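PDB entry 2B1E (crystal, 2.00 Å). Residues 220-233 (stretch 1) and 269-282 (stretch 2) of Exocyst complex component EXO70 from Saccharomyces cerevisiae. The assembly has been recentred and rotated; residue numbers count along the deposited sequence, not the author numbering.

Stretch 1 220-233: LISAYAKLFGANLK
Stretch 2 269-282: NLLQDCTQEVRQVT

Cys 274 lies at the middle of this helix pair, its sulfur set obliquely against the Phe 228 ring: SG is 3.4 Å from Phe 228 CD2 and 4.5 Å from the ring centroid, 57° off the ring normal. Both stretches are α-helical and run in nearly the same direction, with axes crossing at 18° and approaching to 9.6 Å. In register, Ala 225 CA is nearest Leu 271 CA at 6.3 Å and, two turns on, Leu 232 CA nearest Val 278 CA at 6.8 Å. Backbone i to i+4 hydrogen bonds, such as Phe 228 N to Tyr 224 O (2.8 Å), build each helix. No hydrogen bond joins the modelled atoms of the two; the contact, mostly apolar, buries 556 Å² summed over both sides.

At the N-terminal end, Leu 271 (m, t) leaves CA-to-CB sideways but brings CD2 within 3.9 Å of Ile 221 CG2 and 4.0 Å of Tyr 224 CD2; Ile 221 is m, with CD1 not modelled, and Tyr 224 t. Ala 225 points toward the partner, and its small methyl permits close packing: CB is 3.9 Å from Leu 270 CB and 4.0 Å from Cys 274 SG. Leu 270 (m, t) also reaches Ser 222, CD1 to CA 3.9 Å. Cys 274 takes m (chi1 -74°), while Phe 228 (t, chi2 84°) presents its ring edge to Val 278 (p), CZ to CB 3.9 Å. Burial of Ile 221, Tyr 224, Phe 228, Leu 271 and Val 278 suits their apolar groups.

Leu 232 (t, p), buried and the largest contributor (98 Å²), is the knob among Cys 274, Glu 277, Val 278 and Val 281. Val 281 (t) points toward it, CG2 to Leu 232 CD1 3.7 Å. Leu 232 CD2 lies 4.4 Å from Val 278 CB, 3.1 Å from Glu 277 OE2 and 3.2 Å from Glu 277 CG: partly exposed Glu 277 (t, t, chi3 -59°) lays its aliphatic part there.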

ATOM      1  N   LEU A 220     -18.789  14.042  11.564  1.00 31.45           N
ATOM      2  CA  LEU A 220     -18.603  12.708  11.012  1.00 31.52           C
ATOM      3  C   LEU A 220     -17.123  12.490  10.693  1.00 30.95           C
ATOM      4  O   LEU A 220     -16.581  11.405  10.905  1.00 32.65           O
ATOM      5  CB  LEU A 220     -19.430  12.554   9.734  1.00 30.92           C
ATOM      6  CG  LEU A 220     -20.912  12.913   9.821  1.00 32.02           C
ATOM      7  CD1 LEU A 220     -21.548  12.728   8.453  1.00 29.28           C
ATOM      8  CD2 LEU A 220     -21.601  12.040  10.859  1.00 30.73           C
ATOM      9  N   ILE A 221     -16.479  13.533  10.181  1.00 30.48           N
ATOM     10  CA  ILE A 221     -15.063  13.480   9.834  1.00 30.77           C
ATOM     11  C   ILE A 221     -14.214  13.298  11.091  1.00 30.57           C
ATOM     12  O   ILE A 221     -13.358  12.417  11.152  1.00 28.72           O
ATOM     13  CB  ILE A 221     -14.629  14.777   9.101  1.00 30.26           C
ATOM     14  CG1 ILE A 221     -15.273  14.841   7.819  1.00 33.48           C
ATOM     15  CG2 ILE A 221     -13.122  14.816   8.910  1.00 30.25           C
ATOM     16  N   SER A 222     -14.452  14.138  12.092  1.00 31.38           N
ATOM     17  CA  SER A 222     -13.709  14.054  13.340  1.00 32.30           C
ATOM     18  C   SER A 222     -13.791  12.620  13.856  1.00 32.30           C
ATOM     19  O   SER A 222     -12.790  12.040  14.271  1.00 34.31           O
ATOM     20  CB  SER A 222     -14.302  15.024  14.369  1.00 33.85           C
ATOM     21  OG  SER A 222     -13.525  15.059  15.556  1.00 36.87           O
ATOM     22  N   ALA A 223     -14.992  12.050  13.806  1.00 31.04           N
ATOM     23  CA  ALA A 223     -15.222  10.685  14.261  1.00 30.29           C
ATOM     24  C   ALA A 223     -14.422   9.683  13.437  1.00 30.53           C
ATOM     25  O   ALA A 223     -13.912   8.692  13.965  1.00 28.90           O
ATOM     26  CB  ALA A 223     -16.705  10.357  14.175  1.00 29.94           C
ATOM     27  N   TYR A 224     -14.325   9.944  12.138  1.00 29.56           N
ATOM     28  CA  TYR A 224     -13.587   9.074  11.232  1.00 29.98           C
ATOM     29  C   TYR A 224     -12.094   9.170  11.502  1.00 30.80           C
ATOM     30  O   TYR A 224     -11.422   8.153  11.695  1.00 30.97           O
ATOM     31  CB  TYR A 224     -13.858   9.466   9.776  1.00 27.63           C
ATOM     32  CG  TYR A 224     -12.957   8.774   8.776  1.00 26.85           C
ATOM     33  CD1 TYR A 224     -13.213   7.467   8.361  1.00 25.46           C
ATOM     34  CD2 TYR A 224     -11.838   9.421   8.257  1.00 26.87           C
ATOM     35  CE1 TYR A 224     -12.374   6.822   7.450  1.00 26.32           C
ATOM     36  CE2 TYR A 224     -10.993   8.789   7.348  1.00 27.88           C
ATOM     37  CZ  TYR A 224     -11.266   7.491   6.947  1.00 27.59           C
ATOM     38  OH  TYR A 224     -10.444   6.874   6.029  1.00 29.03           O
ATOM     39  N   ALA A 225     -11.585  10.399  11.506  1.00 30.73           N
ATOM     40  CA  ALA A 225     -10.172  10.658  11.731  1.00 33.42           C
ATOM     41  C   ALA A 225      -9.685  10.070  13.050  1.00 35.48           C
ATOM     42  O   ALA A 225      -8.550   9.595  13.139  1.00 35.74           O
ATOM     43  CB  ALA A 225      -9.905  12.156  11.697  1.00 33.06           C
ATOM     44  N   LYS A 226     -10.533  10.103  14.076  1.00 36.57           N
ATOM     45  CA  LYS A 226     -10.138   9.556  15.367  1.00 38.37           C
ATOM     46  C   LYS A 226     -10.018   8.039  15.288  1.00 39.19           C
ATOM     47  O   LYS A 226      -9.035   7.464  15.750  1.00 38.98           O
ATOM     48  CB  LYS A 226     -11.140   9.938  16.460  1.00 39.05           C
ATOM     49  CG  LYS A 226     -10.787   9.329  17.810  1.00 40.66           C
ATOM     50  CD  LYS A 226     -11.494  10.003  18.968  1.00 41.38           C
ATOM     51  CE  LYS A 226     -11.046   9.384  20.290  1.00 41.84           C
ATOM     52  NZ  LYS A 226     -11.510  10.155  21.479  1.00 41.68           N
ATOM     53  N   LEU A 227     -11.023   7.399  14.698  1.00 39.46           N
ATOM     54  CA  LEU A 227     -11.029   5.949  14.550  1.00 40.09           C
ATOM     55  C   LEU A 227      -9.844   5.552  13.672  1.00 39.80           C
ATOM     56  O   LEU A 227      -9.211   4.517  13.888  1.00 40.01           O
ATOM     57  CB  LEU A 227     -12.341   5.503  13.899  1.00 41.21           C
ATOM     58  CG  LEU A 227     -12.819   4.059  14.079  1.00 43.83           C
ATOM     59  CD1 LEU A 227     -14.108   3.869  13.291  1.00 44.18           C
ATOM     60  CD2 LEU A 227     -11.764   3.081  13.601  1.00 44.67           C
ATOM     61  N   PHE A 228      -9.545   6.394  12.687  1.00 39.72           N
ATOM     62  CA  PHE A 228      -8.439   6.171  11.762  1.00 39.29           C
ATOM     63  C   PHE A 228      -7.102   6.196  12.503  1.00 40.77           C
ATOM     64  O   PHE A 228      -6.210   5.389  12.230  1.00 39.65           O
ATOM     65  CB  PHE A 228      -8.434   7.258  10.685  1.00 37.24           C
ATOM     66  CG  PHE A 228      -7.421   7.037   9.597  1.00 35.57           C
ATOM     67  CD1 PHE A 228      -7.712   6.216   8.512  1.00 35.73           C
ATOM     68  CD2 PHE A 228      -6.176   7.654   9.653  1.00 34.32           C
ATOM     69  CE1 PHE A 228      -6.776   6.013   7.493  1.00 34.64           C
ATOM     70  CE2 PHE A 228      -5.235   7.457   8.641  1.00 36.26           C
ATOM     71  CZ  PHE A 228      -5.539   6.635   7.557  1.00 35.00           C
ATOM     72  N   GLY A 229      -6.969   7.139  13.430  1.00 41.86           N
ATOM     73  CA  GLY A 229      -5.744   7.256  14.196  1.00 43.41           C
ATOM     74  C   GLY A 229      -5.581   6.073  15.127  1.00 44.42           C
ATOM     75  O   GLY A 229      -4.464   5.678  15.455  1.00 44.35           O
ATOM     76  N   ALA A 230      -6.705   5.505  15.550  1.00 45.65           N
ATOM     77  CA  ALA A 230      -6.688   4.359  16.443  1.00 46.63           C
ATOM     78  C   ALA A 230      -6.019   3.180  15.752  1.00 47.99           C
ATOM     79  O   ALA A 230      -5.115   2.560  16.311  1.00 48.64           O
ATOM     80  CB  ALA A 230      -8.103   3.993  16.854  1.00 46.78           C
ATOM     81  N   ASN A 231      -6.461   2.873  14.534  1.00 48.53           N
ATOM     82  CA  ASN A 231      -5.888   1.761  13.781  1.00 49.69           C
ATOM     83  C   ASN A 231      -4.442   2.050  13.400  1.00 50.22           C
ATOM     84  O   ASN A 231      -3.603   1.151  13.389  1.00 50.50           O
ATOM     85  CB  ASN A 231      -6.701   1.488  12.510  1.00 50.01           C
ATOM     86  CG  ASN A 231      -8.153   1.163  12.802  1.00 50.66           C
ATOM     87  OD1 ASN A 231      -8.923   2.030  13.206  1.00 52.63           O
ATOM     88  ND2 ASN A 231      -8.534  -0.095  12.602  1.00 50.53           N
ATOM     89  N   LEU A 232      -4.151   3.308  13.091  1.00 50.99           N
ATOM     90  CA  LEU A 232      -2.803   3.691  12.704  1.00 52.49           C
ATOM     91  C   LEU A 232      -1.848   3.589  13.887  1.00 53.78           C
ATOM     92  O   LEU A 232      -0.628   3.562  13.713  1.00 53.93           O
ATOM     93  CB  LEU A 232      -2.805   5.112  12.146  1.00 52.80           C
ATOM     94  CG  LEU A 232      -1.518   5.575  11.462  1.00 53.32           C
ATOM     95  CD1 LEU A 232      -1.084   4.562  10.410  1.00 52.68           C
ATOM     96  CD2 LEU A 232      -1.760   6.932  10.828  1.00 53.53           C
ATOM     97  N   LYS A 233      -2.409   3.532  15.092  1.00 55.04           N
ATOM     98  CA  LYS A 233      -1.610   3.415  16.308  1.00 56.07           C
ATOM     99  C   LYS A 233      -1.538   1.950  16.714  1.00 56.57           C
ATOM    100  O   LYS A 233      -0.513   1.479  17.210  1.00 56.42           O
ATOM    101  CB  LYS A 233      -2.240   4.224  17.446  1.00 56.28           C
ATOM    102  CG  LYS A 233      -2.289   5.722  17.202  1.00 58.29           C
ATOM    103  CD  LYS A 233      -3.089   6.423  18.291  1.00 59.41           C
ATOM    104  CE  LYS A 233      -3.269   7.901  17.986  1.00 60.32           C
ATOM    105  NZ  LYS A 233      -4.108   8.571  19.018  1.00 60.86           N
ATOM    106  N   ASN A 269      -8.283  19.557   7.719  1.00 43.14           N
ATOM    107  CA  ASN A 269      -6.941  19.495   8.280  1.00 43.01           C
ATOM    108  C   ASN A 269      -6.666  18.132   8.912  1.00 41.78           C
ATOM    109  O   ASN A 269      -5.542  17.640   8.861  1.00 42.39           O
ATOM    110  CB  ASN A 269      -6.748  20.600   9.326  1.00 42.98           C
ATOM    111  CG  ASN A 269      -7.679  20.451  10.516  1.00 43.12           C
ATOM    112  OD1 ASN A 269      -8.901  20.425  10.367  1.00 43.46           O
ATOM    113  ND2 ASN A 269      -7.101  20.359  11.709  1.00 42.70           N
ATOM    114  N   LEU A 270      -7.696  17.524   9.496  1.00 41.32           N
ATOM    115  CA  LEU A 270      -7.563  16.220  10.143  1.00 40.12           C
ATOM    116  C   LEU A 270      -7.214  15.122   9.145  1.00 40.60           C
ATOM    117  O   LEU A 270      -6.307  14.323   9.379  1.00 39.98           O
ATOM    118  CB  LEU A 270      -8.861  15.851  10.868  1.00 39.25           C
ATOM    119  CG  LEU A 270      -9.312  16.778  12.001  1.00 39.11           C
ATOM    120  CD1 LEU A 270     -10.719  16.401  12.443  1.00 39.44           C
ATOM    121  CD2 LEU A 270      -8.339  16.686  13.163  1.00 38.99           C
ATOM    122  N   LEU A 271      -7.941  15.078   8.036  1.00 39.82           N
ATOM    123  CA  LEU A 271      -7.686  14.071   7.019  1.00 40.34           C
ATOM    124  C   LEU A 271      -6.233  14.176   6.573  1.00 41.53           C
ATOM    125  O   LEU A 271      -5.508  13.183   6.547  1.00 41.84           O
ATOM    126  CB  LEU A 271      -8.612  14.273   5.819  1.00 39.05           C
ATOM    127  CG  LEU A 271     -10.116  14.219   6.098  1.00 38.00           C
ATOM    128  CD1 LEU A 271     -10.880  14.306   4.781  1.00 35.40           C
ATOM    129  CD2 LEU A 271     -10.455  12.927   6.831  1.00 35.91           C
ATOM    130  N   GLN A 272      -5.814  15.392   6.237  1.00 41.85           N
ATOM    131  CA  GLN A 272      -4.451  15.634   5.792  1.00 42.82           C
ATOM    132  C   GLN A 272      -3.444  15.056   6.784  1.00 43.14           C
ATOM    133  O   GLN A 272      -2.517  14.345   6.393  1.00 43.02           O
ATOM    134  CB  GLN A 272      -4.224  17.134   5.610  1.00 42.96           C
ATOM    135  CG  GLN A 272      -5.195  17.763   4.622  1.00 42.86           C
ATOM    136  CD  GLN A 272      -4.986  19.256   4.465  1.00 42.56           C
ATOM    137  OE1 GLN A 272      -4.986  20.001   5.447  1.00 43.28           O
ATOM    138  NE2 GLN A 272      -4.814  19.701   3.225  1.00 41.05           N
ATOM    139  N   ASP A 273      -3.627  15.352   8.065  1.00 43.64           N
ATOM    140  CA  ASP A 273      -2.726  14.825   9.078  1.00 44.57           C
ATOM    141  C   ASP A 273      -2.723  13.301   8.969  1.00 44.28           C
ATOM    142  O   ASP A 273      -1.667  12.668   8.972  1.00 43.05           O
ATOM    143  CB  ASP A 273      -3.181  15.245  10.474  1.00 46.50           C
ATOM    144  CG  ASP A 273      -3.249  16.752  10.637  1.00 48.75           C
ATOM    145  OD1 ASP A 273      -2.234  17.429  10.364  1.00 49.75           O
ATOM    146  OD2 ASP A 273      -4.317  17.261  11.045  1.00 51.07           O
ATOM    147  N   CYS A 274      -3.915  12.720   8.863  1.00 43.96           N
ATOM    148  CA  CYS A 274      -4.052  11.273   8.746  1.00 44.53           C
ATOM    149  C   CYS A 274      -3.331  10.741   7.514  1.00 44.30           C
ATOM    150  O   CYS A 274      -2.685   9.697   7.567  1.00 43.33           O
ATOM    151  CB  CYS A 274      -5.532  10.879   8.685  1.00 45.87           C
ATOM    152  SG  CYS A 274      -6.400  11.012  10.264  1.00 46.53           S
ATOM    153  N   THR A 275      -3.444  11.467   6.407  1.00 44.50           N
ATOM    154  CA  THR A 275      -2.795  11.063   5.168  1.00 45.92           C
ATOM    155  C   THR A 275      -1.279  11.047   5.324  1.00 46.29           C
ATOM    156  O   THR A 275      -0.638  10.031   5.062  1.00 45.55           O
ATOM    157  CB  THR A 275      -3.160  12.008   4.005  1.00 45.73           C
ATOM    158  OG1 THR A 275      -4.568  11.937   3.755  1.00 46.23           O
ATOM    159  CG2 THR A 275      -2.407  11.614   2.741  1.00 46.13           C
ATOM    160  N   GLN A 276      -0.714  12.169   5.761  1.00 47.33           N
ATOM    161  CA  GLN A 276       0.733  12.277   5.936  1.00 48.87           C
ATOM    162  C   GLN A 276       1.284  11.258   6.924  1.00 48.70           C
ATOM    163  O   GLN A 276       2.454  10.889   6.854  1.00 49.19           O
ATOM    164  CB  GLN A 276       1.122  13.683   6.404  1.00 50.10           C
ATOM    165  CG  GLN A 276       2.628  13.871   6.564  1.00 51.96           C
ATOM    166  CD  GLN A 276       3.004  15.243   7.090  1.00 52.99           C
ATOM    167  OE1 GLN A 276       2.663  16.268   6.495  1.00 53.48           O
ATOM    168  NE2 GLN A 276       3.716  15.270   8.212  1.00 53.43           N
ATOM    169  N   GLU A 277       0.440  10.799   7.839  1.00 49.08           N
ATOM    170  CA  GLU A 277       0.869   9.830   8.836  1.00 49.14           C
ATOM    171  C   GLU A 277       0.847   8.407   8.283  1.00 48.22           C
ATOM    172  O   GLU A 277       1.824   7.675   8.414  1.00 47.59           O
ATOM    173  CB  GLU A 277      -0.023   9.933  10.076  1.00 50.25           C
ATOM    174  CG  GLU A 277       0.508   9.198  11.294  1.00 53.49           C
ATOM    175  CD  GLU A 277      -0.252   9.553  12.560  1.00 54.61           C
ATOM    176  OE1 GLU A 277      -0.276  10.749  12.918  1.00 55.58           O
ATOM    177  OE2 GLU A 277      -0.827   8.641  13.195  1.00 55.07           O
ATOM    178  N   VAL A 278      -0.263   8.020   7.660  1.00 47.41           N
ATOM    179  CA  VAL A 278      -0.381   6.679   7.098  1.00 46.26           C
ATOM    180  C   VAL A 278       0.682   6.449   6.026  1.00 46.33           C
ATOM    181  O   VAL A 278       1.154   5.328   5.845  1.00 46.76           O
ATOM    182  CB  VAL A 278      -1.780   6.436   6.482  1.00 45.80           C
ATOM    183  CG1 VAL A 278      -1.974   7.301   5.247  1.00 45.04           C
ATOM    184  CG2 VAL A 278      -1.941   4.964   6.137  1.00 45.00           C
ATOM    185  N   ARG A 279       1.058   7.512   5.321  1.00 46.04           N
ATOM    186  CA  ARG A 279       2.075   7.406   4.283  1.00 46.52           C
ATOM    187  C   ARG A 279       3.451   7.127   4.876  1.00 46.28           C
ATOM    188  O   ARG A 279       4.286   6.480   4.246  1.00 46.01           O
ATOM    189  CB  ARG A 279       2.127   8.684   3.442  1.00 46.91           C
ATOM    190  CG  ARG A 279       1.060   8.752   2.359  1.00 48.87           C
ATOM    191  CD  ARG A 279       1.215  10.004   1.512  1.00 50.50           C
ATOM    192  NE  ARG A 279       0.292  10.018   0.380  1.00 52.48           N
ATOM    193  CZ  ARG A 279       0.170  11.036  -0.468  1.00 53.33           C
ATOM    194  NH1 ARG A 279       0.914  12.122  -0.312  1.00 52.78           N
ATOM    195  NH2 ARG A 279      -0.696  10.968  -1.472  1.00 53.56           N
ATOM    196  N   GLN A 280       3.692   7.620   6.085  1.00 46.18           N
ATOM    197  CA  GLN A 280       4.970   7.390   6.746  1.00 45.93           C
ATOM    198  C   GLN A 280       5.076   5.897   7.016  1.00 44.60           C
ATOM    199  O   GLN A 280       6.124   5.283   6.821  1.00 44.16           O
ATOM    200  CB  GLN A 280       5.029   8.143   8.074  1.00 47.54           C
ATOM    201  CG  GLN A 280       4.743   9.626   7.965  1.00 51.05           C
ATOM    202  CD  GLN A 280       4.719  10.313   9.318  1.00 53.09           C
ATOM    203  OE1 GLN A 280       4.011   9.884  10.232  1.00 53.95           O
ATOM    204  NE2 GLN A 280       5.490  11.389   9.452  1.00 53.96           N
ATOM    205  N   VAL A 281       3.966   5.321   7.461  1.00 43.22           N
ATOM    206  CA  VAL A 281       3.900   3.907   7.780  1.00 41.84           C
ATOM    207  C   VAL A 281       4.056   2.994   6.567  1.00 41.19           C
ATOM    208  O   VAL A 281       4.837   2.041   6.608  1.00 38.94           O
ATOM    209  CB  VAL A 281       2.581   3.578   8.501  1.00 41.28           C
ATOM    210  CG1 VAL A 281       2.477   2.083   8.757  1.00 40.54           C
ATOM    211  CG2 VAL A 281       2.520   4.340   9.816  1.00 41.21           C
ATOM    212  N   THR A 282       3.323   3.270   5.491  1.00 40.17           N
ATOM    213  CA  THR A 282       3.431   2.424   4.305  1.00 40.23           C
ATOM    214  C   THR A 282       4.825   2.539   3.698  1.00 39.98           C
ATOM    215  O   THR A 282       5.357   1.562   3.170  1.00 39.52           O
ATOM    216  CB  THR A 282       2.384   2.785   3.220  1.00 39.74           C
ATOM    217  OG1 THR A 282       2.611   4.119   2.757  1.00 40.30           O
ATOM    218  CG2 THR A 282       0.973   2.666   3.772  1.00 40.12           C
TER